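Local atomic coordinates of exopolygalacturonate lyase (Vibrio vulnificus, PDB entry 5A29), a protein that probably cleaves pectate chains by beta-elimination, as a metal-dependent polysaccharide lyase of family 2 that carries a bound manganese ion. Residues 371-376 with 438-442. Sequence-based numbering, arbitrary orientation.
Sequences YNPENG and NMTHH
Asn438, on the last turn of helix 430-442, bridges Tyr371 and the turn that follows it. Tyr371 OH donates to Asn438 OD1 at 2.7 Å, in the carbonyl plane and on a lone pair. The amide stands nearly upright to the phenol, the two planes 84° apart, with OD1 at the ring edge. With CG anti to the backbone N (chi1 -175°), Asn438 reaches across to the loop, where ND2 donates to Pro373 O at 3.0 Å. That carbonyl also accepts from His442 NE2, at 3.2 Å, from well above the carbonyl plane, so two side chains one helical turn apart grip one oxygen. The same imidazole lies against the turn backbone: Asn375 C sits 3.6 Å above its plane, over the ring centre, and Gly376, with a positive phi (81°), brings its bare backbone N over the same face nearer the rim. Met439 completes the buried side, its CG 3.9 Å from Tyr371 CZ, and continues onto Ile420 of helix 417-426. Asn372 braces the loop: its OD1 accepts from Glu374 N in an Asx turn, and its backbone O accepts from Asn375 N and Gly376 N. Away from the annotated manganese and tartrate sites, this is the turn of a short beta-hairpin, joining the weakly bonded strand 371-372 to antiparallel strand 377-378, docked by side-chain-to-backbone hydrogen bonds on the C-terminal end of a helix.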
loop_
_atom_site.group_PDB
_atom_site.type_symbol
_atom_site.label_atom_id
_atom_site.label_comp_id
_atom_site.label_asym_id
_atom_site.label_seq_id
_atom_site.Cartn_x
_atom_site.Cartn_y
_atom_site.Cartn_z
ATOM N N TYR A 371 14.126 1.409 16.861
ATOM C CA TYR A 371 14.783 2.551 16.200
ATOM C C TYR A 371 16.126 2.819 16.811
ATOM O O TYR A 371 16.284 2.761 18.026
ATOM C CB TYR A 371 13.923 3.848 16.332
ATOM C CG TYR A 371 14.434 5.020 15.521
ATOM C CD1 TYR A 371 14.384 4.988 14.098
ATOM C CD2 TYR A 371 14.866 6.189 16.137
ATOM C CE1 TYR A 371 14.833 6.070 13.347
ATOM C CE2 TYR A 371 15.346 7.246 15.387
ATOM C CZ TYR A 371 15.276 7.173 13.977
ATOM O OH TYR A 371 15.664 8.216 13.175
ATOM N N ASN A 372 17.124 3.129 15.974
ATOM C CA ASN A 372 18.428 3.548 16.494
ATOM C C ASN A 372 18.669 5.023 16.171
ATOM O O ASN A 372 18.981 5.377 15.020
ATOM C CB ASN A 372 19.533 2.743 15.794
ATOM C CG ASN A 372 20.912 2.995 16.391
ATOM O OD1 ASN A 372 21.143 3.973 17.111
ATOM N ND2 ASN A 372 21.862 2.086 16.075
ATOM N N PRO A 373 18.587 5.884 17.178
ATOM C CA PRO A 373 18.644 7.322 16.892
ATOM C C PRO A 373 20.061 7.780 16.539
ATOM O O PRO A 373 20.228 8.856 16.053
ATOM C CB PRO A 373 18.137 7.979 18.195
ATOM C CG PRO A 373 18.349 6.965 19.260
ATOM C CD PRO A 373 18.240 5.589 18.585
ATOM N N GLU A 374 21.089 6.966 16.791
ATOM C CA GLU A 374 22.438 7.358 16.377
ATOM C C GLU A 374 22.642 7.339 14.882
ATOM O O GLU A 374 23.415 8.139 14.377
ATOM C CB GLU A 374 23.469 6.481 17.034
ATOM C CG GLU A 374 23.356 6.564 18.526
ATOM C CD GLU A 374 24.541 5.925 19.198
ATOM O OE1 GLU A 374 24.674 4.688 19.084
ATOM O OE2 GLU A 374 25.348 6.651 19.823
ATOM N N ASN A 375 21.868 6.557 14.143
ATOM C CA ASN A 375 22.088 6.497 12.711
ATOM C C ASN A 375 20.819 6.468 11.927
ATOM O O ASN A 375 20.863 6.415 10.724
ATOM C CB ASN A 375 23.003 5.313 12.317
ATOM C CG ASN A 375 22.516 3.981 12.816
ATOM O OD1 ASN A 375 21.338 3.799 13.130
ATOM N ND2 ASN A 375 23.425 3.000 12.862
ATOM N N GLY A 376 19.666 6.458 12.587
ATOM C CA GLY A 376 18.423 6.497 11.834
ATOM C C GLY A 376 18.019 5.142 11.298
ATOM O O GLY A 376 17.132 5.071 10.464
ATOM N N ASN A 438 14.706 13.469 14.463
ATOM C CA ASN A 438 15.897 12.601 14.299
ATOM C C ASN A 438 15.910 11.922 12.871
ATOM O O ASN A 438 16.936 11.898 12.192
ATOM C CB ASN A 438 15.960 11.537 15.447
ATOM C CG ASN A 438 17.234 10.691 15.399
ATOM O OD1 ASN A 438 17.320 9.746 14.613
ATOM N ND2 ASN A 438 18.229 11.057 16.174
ATOM N N MET A 439 14.771 11.453 12.429
ATOM C CA MET A 439 14.658 10.842 11.088
ATOM C C MET A 439 15.041 11.852 10.003
ATOM O O MET A 439 15.824 11.531 9.081
ATOM C CB MET A 439 13.244 10.325 10.831
ATOM C CG MET A 439 12.790 9.085 11.702
ATOM S SD MET A 439 11.145 8.612 11.074
ATOM C CE MET A 439 11.150 6.985 11.923
ATOM N N THR A 440 14.477 13.075 10.082
ATOM C CA THR A 440 14.749 14.061 9.009
ATOM C C THR A 440 16.213 14.454 9.032
ATOM O O THR A 440 16.807 14.642 7.951
ATOM C CB THR A 440 13.879 15.324 9.098
ATOM O OG1 THR A 440 13.928 15.823 10.449
ATOM C CG2 THR A 440 12.425 14.982 8.736
ATOM N N HIS A 441 16.818 14.475 10.218
ATOM C CA HIS A 441 18.248 14.741 10.326
ATOM C C HIS A 441 19.063 13.702 9.558
ATOM O O HIS A 441 19.967 14.041 8.712
ATOM C CB HIS A 441 18.675 14.784 11.776
ATOM C CG HIS A 441 20.158 14.771 11.948
ATOM N ND1 HIS A 441 20.920 15.922 11.887
ATOM C CD2 HIS A 441 21.030 13.742 12.115
ATOM C CE1 HIS A 441 22.196 15.607 12.019
ATOM N NE2 HIS A 441 22.289 14.293 12.175
ATOM N N HIS A 442 18.700 12.430 9.745
ATOM C CA HIS A 442 19.421 11.412 9.052
ATOM C C HIS A 442 19.065 11.304 7.588
ATOM O O HIS A 442 19.808 10.671 6.882
ATOM C CB HIS A 442 19.281 10.047 9.750
ATOM C CG HIS A 442 19.998 10.019 11.054
ATOM N ND1 HIS A 442 21.378 10.040 11.131
ATOM C CD2 HIS A 442 19.541 9.990 12.340
ATOM C CE1 HIS A 442 21.749 10.055 12.405
ATOM N NE2 HIS A 442 20.653 10.032 13.159
#